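Local coordinates for protein 2'-deoxycytidine 5'-triphosphate deaminase (Agrobacterium tumefaciens, PDB 2R9Q) that probably catalyses the hydrolytic deamination of dCTP to dUTP, releasing ammonia, as a deaminase built on the dUTPase-like fold, at residues V125-A130 with G142-E147; E98-P103 with D134-G139. All coordinates share one frame; numbering follows the deposited sequence.

Contact 1. Residues V125-A130 with G142-E147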
loop_
_atom_site.group_PDB
_atom_site.type_symbol
_atom_site.label_atom_id
_atom_site.label_comp_id
_atom_site.label_asym_id
_atom_site.label_seq_id
_atom_site.Cartn_x
_atom_site.Cartn_y
_atom_site.Cartn_z
ATOM N N VAL B 125 20.622 -8.740 -14.042
ATOM C CA VAL B 125 21.413 -8.708 -15.267
ATOM C C VAL B 125 20.741 -9.481 -16.418
ATOM O O VAL B 125 20.278 -10.617 -16.252
ATOM C CB VAL B 125 22.832 -9.184 -15.046
ATOM C CG1 VAL B 125 23.626 -9.095 -16.327
ATOM C CG2 VAL B 125 23.482 -8.342 -13.990
ATOM N N MET B 126 20.639 -8.833 -17.573
ATOM C CA MET B 126 20.169 -9.522 -18.771
ATOM C C MET B 126 21.185 -9.525 -19.924
ATOM O O MET B 126 22.010 -8.622 -20.071
ATOM C CB MET B 126 18.759 -9.071 -19.216
ATOM C CG MET B 126 18.497 -7.598 -19.234
ATOM S SD MET B 126 16.779 -7.146 -19.579
ATOM C CE MET B 126 16.547 -7.674 -21.244
ATOM N N THR B 127 21.141 -10.638 -20.663
ATOM C CA THR B 127 21.900 -10.874 -21.869
ATOM C C THR B 127 20.958 -10.882 -23.081
ATOM O O THR B 127 19.751 -11.074 -22.951
ATOM C CB THR B 127 22.702 -12.229 -21.852
ATOM O OG1 THR B 127 21.832 -13.342 -21.606
ATOM C CG2 THR B 127 23.789 -12.232 -20.898
ATOM N N ASP B 128 21.532 -10.651 -24.257
ATOM C CA ASP B 128 20.861 -10.943 -25.532
ATOM C C ASP B 128 20.446 -12.420 -25.537
ATOM O O ASP B 128 21.179 -13.280 -25.036
ATOM C CB ASP B 128 21.789 -10.681 -26.722
ATOM C CG ASP B 128 21.982 -9.184 -27.052
ATOM O OD1 ASP B 128 21.396 -8.274 -26.412
ATOM O OD2 ASP B 128 22.747 -8.929 -28.005
ATOM N N ASN B 129 19.260 -12.698 -26.074
ATOM C CA ASN B 129 18.734 -14.059 -26.202
ATOM C C ASN B 129 18.394 -14.737 -24.882
ATOM O O ASN B 129 18.203 -15.938 -24.856
ATOM C CB ASN B 129 19.697 -14.944 -27.011
ATOM C CG ASN B 129 20.174 -14.269 -28.282
ATOM O OD1 ASN B 129 19.374 -13.688 -29.024
ATOM N ND2 ASN B 129 21.486 -14.311 -28.523
ATOM N N ALA B 130 18.256 -13.947 -23.813
ATOM C CA ALA B 130 18.092 -14.454 -22.448
ATOM C C ALA B 130 16.748 -15.152 -22.148
ATOM O O ALA B 130 15.668 -14.691 -22.517
ATOM C CB ALA B 130 18.368 -13.318 -21.412
ATOM N N GLY B 142 28.489 -10.583 -26.344
ATOM C CA GLY B 142 27.467 -9.560 -26.345
ATOM C C GLY B 142 27.526 -8.508 -25.255
ATOM O O GLY B 142 28.446 -8.472 -24.434
ATOM N N PRO B 143 26.522 -7.625 -25.258
ATOM C CA PRO B 143 26.373 -6.597 -24.252
ATOM C C PRO B 143 25.703 -7.124 -22.995
ATOM O O PRO B 143 25.155 -8.219 -22.996
ATOM C CB PRO B 143 25.485 -5.577 -24.950
ATOM C CG PRO B 143 24.637 -6.395 -25.786
ATOM C CD PRO B 143 25.457 -7.536 -26.268
ATOM N N LEU B 144 25.789 -6.328 -21.925
ATOM C CA LEU B 144 25.108 -6.611 -20.667
ATOM C C LEU B 144 24.217 -5.422 -20.278
ATOM O O LEU B 144 24.522 -4.258 -20.575
ATOM C CB LEU B 144 26.118 -6.928 -19.551
ATOM C CG LEU B 144 27.053 -8.142 -19.654
ATOM C CD1 LEU B 144 28.178 -8.066 -18.578
ATOM C CD2 LEU B 144 26.317 -9.490 -19.576
ATOM N N TYR B 145 23.103 -5.752 -19.624
ATOM C CA TYR B 145 22.121 -4.778 -19.183
ATOM C C TYR B 145 21.785 -5.044 -17.737
ATOM O O TYR B 145 21.781 -6.209 -17.306
ATOM C CB TYR B 145 20.873 -4.848 -20.056
ATOM C CG TYR B 145 21.141 -4.535 -21.504
ATOM C CD1 TYR B 145 20.930 -3.254 -22.016
ATOM C CD2 TYR B 145 21.630 -5.510 -22.370
ATOM C CE1 TYR B 145 21.194 -2.959 -23.341
ATOM C CE2 TYR B 145 21.909 -5.210 -23.688
ATOM C CZ TYR B 145 21.689 -3.933 -24.167
ATOM O OH TYR B 145 21.939 -3.630 -25.485
ATOM N N LEU B 146 21.581 -3.966 -16.973
ATOM C CA LEU B 146 21.030 -4.074 -15.605
ATOM C C LEU B 146 19.615 -3.493 -15.524
ATOM O O LEU B 146 19.372 -2.340 -15.832
ATOM C CB LEU B 146 21.941 -3.465 -14.538
ATOM C CG LEU B 146 21.728 -3.869 -13.072
ATOM C CD1 LEU B 146 21.986 -5.341 -12.856
ATOM C CD2 LEU B 146 22.554 -3.035 -12.087
ATOM N N GLU B 147 18.679 -4.345 -15.158
ATOM C CA GLU B 147 17.368 -3.920 -14.715
ATOM C C GLU B 147 17.421 -3.464 -13.249
ATOM O O GLU B 147 17.939 -4.181 -12.396
ATOM C CB GLU B 147 16.418 -5.063 -14.867
ATOM C CG GLU B 147 14.971 -4.722 -14.832
ATOM C CD GLU B 147 14.119 -5.920 -15.318
ATOM O OE1 GLU B 147 13.782 -6.796 -14.474
ATOM O OE2 GLU B 147 13.808 -5.978 -16.548
HETATM O O HOH W 1 21.132 -5.792 -27.146
#

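Contact 2. Residues E98-P103 with D134-G139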
loop_
_atom_site.group_PDB
_atom_site.type_symbol
_atom_site.label_atom_id
_atom_site.label_comp_id
_atom_site.label_asym_id
_atom_site.label_seq_id
_atom_site.Cartn_x
_atom_site.Cartn_y
_atom_site.Cartn_z
ATOM N N GLU B 98 30.463 -2.714 -19.314
ATOM C CA GLU B 98 31.153 -3.967 -19.616
ATOM C C GLU B 98 30.421 -4.820 -20.636
ATOM O O GLU B 98 29.197 -4.905 -20.623
ATOM C CB GLU B 98 31.393 -4.774 -18.350
ATOM C CG GLU B 98 32.427 -4.152 -17.423
ATOM C CD GLU B 98 31.952 -2.850 -16.794
ATOM O OE1 GLU B 98 30.776 -2.789 -16.336
ATOM O OE2 GLU B 98 32.752 -1.897 -16.772
ATOM N N SER B 99 31.180 -5.422 -21.541
ATOM C CA SER B 99 30.638 -6.387 -22.502
ATOM C C SER B 99 31.568 -7.590 -22.614
ATOM O O SER B 99 32.711 -7.559 -22.130
ATOM C CB SER B 99 30.256 -5.753 -23.880
ATOM O OG SER B 99 31.338 -5.368 -24.710
ATOM N N LEU B 100 31.039 -8.659 -23.201
ATOM C CA LEU B 100 31.709 -9.948 -23.178
ATOM C C LEU B 100 31.952 -10.557 -24.569
ATOM O O LEU B 100 31.203 -10.323 -25.508
ATOM C CB LEU B 100 30.934 -10.930 -22.287
ATOM C CG LEU B 100 30.769 -10.583 -20.800
ATOM C CD1 LEU B 100 29.779 -11.554 -20.173
ATOM C CD2 LEU B 100 32.123 -10.567 -20.027
ATOM N N ALA B 101 33.063 -11.288 -24.662
ATOM C CA ALA B 101 33.331 -12.282 -25.701
ATOM C C ALA B 101 34.007 -13.480 -24.983
ATOM O O ALA B 101 35.224 -13.624 -24.954
ATOM C CB ALA B 101 34.205 -11.697 -26.780
ATOM N N LEU B 102 33.182 -14.311 -24.358
ATOM C CA LEU B 102 33.641 -15.417 -23.513
ATOM C C LEU B 102 34.177 -16.649 -24.292
ATOM O O LEU B 102 33.568 -17.084 -25.278
ATOM C CB LEU B 102 32.497 -15.860 -22.590
ATOM C CG LEU B 102 32.498 -15.418 -21.114
ATOM C CD1 LEU B 102 33.029 -14.015 -20.911
ATOM C CD2 LEU B 102 31.084 -15.587 -20.541
ATOM N N PRO B 103 35.308 -17.227 -23.832
ATOM C CA PRO B 103 35.726 -18.570 -24.266
ATOM C C PRO B 103 34.581 -19.581 -24.142
ATOM O O PRO B 103 33.864 -19.545 -23.144
ATOM C CB PRO B 103 36.842 -18.929 -23.279
ATOM C CG PRO B 103 37.391 -17.622 -22.820
ATOM C CD PRO B 103 36.254 -16.630 -22.879
ATOM N N ASP B 134 20.507 -13.089 -14.881
ATOM C CA ASP B 134 21.694 -13.272 -14.050
ATOM C C ASP B 134 22.574 -14.489 -14.418
ATOM O O ASP B 134 23.473 -14.857 -13.670
ATOM C CB ASP B 134 21.308 -13.339 -12.570
ATOM C CG ASP B 134 20.628 -12.062 -12.052
ATOM O OD1 ASP B 134 20.814 -10.974 -12.611
ATOM O OD2 ASP B 134 19.917 -12.154 -11.038
ATOM N N LYS B 135 22.306 -15.076 -15.583
ATOM C CA LYS B 135 23.080 -16.174 -16.126
ATOM C C LYS B 135 23.577 -15.789 -17.524
ATOM O O LYS B 135 22.803 -15.393 -18.399
ATOM C CB LYS B 135 22.264 -17.481 -16.168
ATOM C CG LYS B 135 21.793 -17.977 -14.803
ATOM C CD LYS B 135 22.954 -18.419 -13.927
ATOM C CE LYS B 135 22.660 -18.224 -12.407
ATOM N NZ LYS B 135 22.699 -16.780 -11.937
ATOM N N ILE B 136 24.893 -15.869 -17.683
ATOM C CA ILE B 136 25.566 -15.653 -18.931
ATOM C C ILE B 136 25.969 -17.058 -19.452
ATOM O O ILE B 136 26.689 -17.808 -18.771
ATOM C CB ILE B 136 26.780 -14.729 -18.749
ATOM C CG1 ILE B 136 26.353 -13.387 -18.144
ATOM C CG2 ILE B 136 27.472 -14.457 -20.086
ATOM C CD1 ILE B 136 26.071 -13.378 -16.679
ATOM N N PRO B 137 25.471 -17.438 -20.649
ATOM C CA PRO B 137 25.787 -18.782 -21.168
ATOM C C PRO B 137 27.270 -18.976 -21.467
ATOM O O PRO B 137 27.990 -18.006 -21.631
ATOM C CB PRO B 137 24.960 -18.880 -22.442
ATOM C CG PRO B 137 23.992 -17.751 -22.389
ATOM C CD PRO B 137 24.606 -16.688 -21.574
ATOM N N ALA B 138 27.701 -20.237 -21.472
ATOM C CA ALA B 138 29.049 -20.615 -21.878
ATOM C C ALA B 138 29.290 -20.029 -23.245
ATOM O O ALA B 138 28.501 -20.248 -24.144
ATOM C CB ALA B 138 29.248 -22.132 -21.881
ATOM N N GLY B 139 30.338 -19.222 -23.359
ATOM C CA GLY B 139 30.764 -18.677 -24.635
ATOM C C GLY B 139 30.077 -17.416 -25.106
ATOM O O GLY B 139 30.242 -17.034 -26.250
#

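Contact 1. Residues V125-A130 with G142-E147
Val-125, Met-126 and Tyr-145 meet along two antiparallel strands, 125-127 and 143-147, whose axes approach to 4.7 Å with 145° between their directions. Met-126 and Tyr-145 form the hydrogen-bonded pair: Met-126 N donates to Tyr-145 O at 2.9 Å, and Tyr-145 N donates back to Met-126 O. Tyr-145 O also receives a CA-H...O contact from Val-125 CA at 3.2 Å. Met-126 and Tyr-145 share one face of the sheet. Met-126 CG sits between its backbone N and carbonyl carbon (chi1 45°) and packs against Tyr-145 CB at 3.7 Å, the two side chains crossing obliquely; helix 66-71 touches both through Val-66. The tyrosine ring turns an edge to Met-126 O. Tyr-145 OH lies 2.8 Å from a water, hydrogen-bonded to it, and the same water donates to Asp-128 OD1, which also accepts from Val-66 N. One carboxylate oxygen thus ties the turn that carries Asp-128 to the start of helix 66-71 and, through the water, to the tyrosine. Val-125 and Leu-146 form a non-hydrogen-bonded pair in this antiparallel sheet of the N-terminal dUTPase-like domain, where strand 143-150 lies between strands 121-127 and 91-101. Val-125 CG2 meets Leu-146 CD1 at 3.5 Å, while Val-125 CG1 comes within 4.2 Å of Leu-144 CD2. That leucine methyl also meets Thr-127 CG2, the threonine and leucine side chains lying side by side and pointing the same way. A type II beta turn runs from Thr-127 to Ala-130. On this turn the Asp-128 and Pro-143 side chains cross at about a right angle, with Asp-128 OD2 3.5 Å from Pro-143 CD.

Contact 2. Residues E98-P103 with D134-G139
Ile-136 CG2 is the meeting point of Leu-100 and Leu-102, two leucines one residue apart on segment 98-103 that both point toward segment 134-139. Leu-100 brings CD1 to within 3.7 Å of this methyl, and Leu-102 brings CD2 to 3.8 Å. Each leucine side chain crosses the isoleucine at about a right angle, and the close contacts are methyl to methyl. CG2 of Ile-136 lies anti to its backbone N, with CG1 beside that nitrogen (chi1 -58°); this leaves the branch methyl, not the longer CG1-CD1 arm, to touch the leucines. Leu-102 also lies near the backbone of the other segment: its CD2 is 4.1 Å from Pro-137 O, while its CB packs on Gly-139. There the two backbone segments come together, with the CA atoms of Leu-102 and Gly-139 4.5 Å apart. Gly-139 CA makes CA-H...O contacts with both Leu-102 O, at 3.3 Å, and Pro-103 O, at 3.5 Å. Its positive phi (85°) suits a residue without a side chain. Ile-166 on strand 162-170 touches Leu-100 and Ile-136, and Phe-168 touches both leucines, extending the apolar cluster. Strand 135-136 pairs with 106-112 in one antiparallel sheet, whereas 91-101 belongs to another, so these aliphatic side chains join strand 135-136 of one sheet to the end of strand 91-101 in the other, and to the loop after it, in the hydrophobic core of a dUTPase-like beta domain.

From the N terminus, the chain first lays down segment 98-103 at the end of strand 91-101, then runs through strand 106-112 and helix 114-118 into strand 121-127, whose end is part of segment 125-130. Segment 134-139 follows and closes the long loop of contact 2; segment 142-147 then closes the shorter loop of contact 1. The four segments alternate, so the contacts cross rather than nest. They touch directly: Asp-134 OD1 accepts a probable hydrogen bond from Val-125 N, and Gly-142 N probably bonds to Leu-100 O. Contact 1 pairs strands within one sheet, whose strand 143-150 also adjoins 91-101, while contact 2 links that sheet to the one containing strand 135-136.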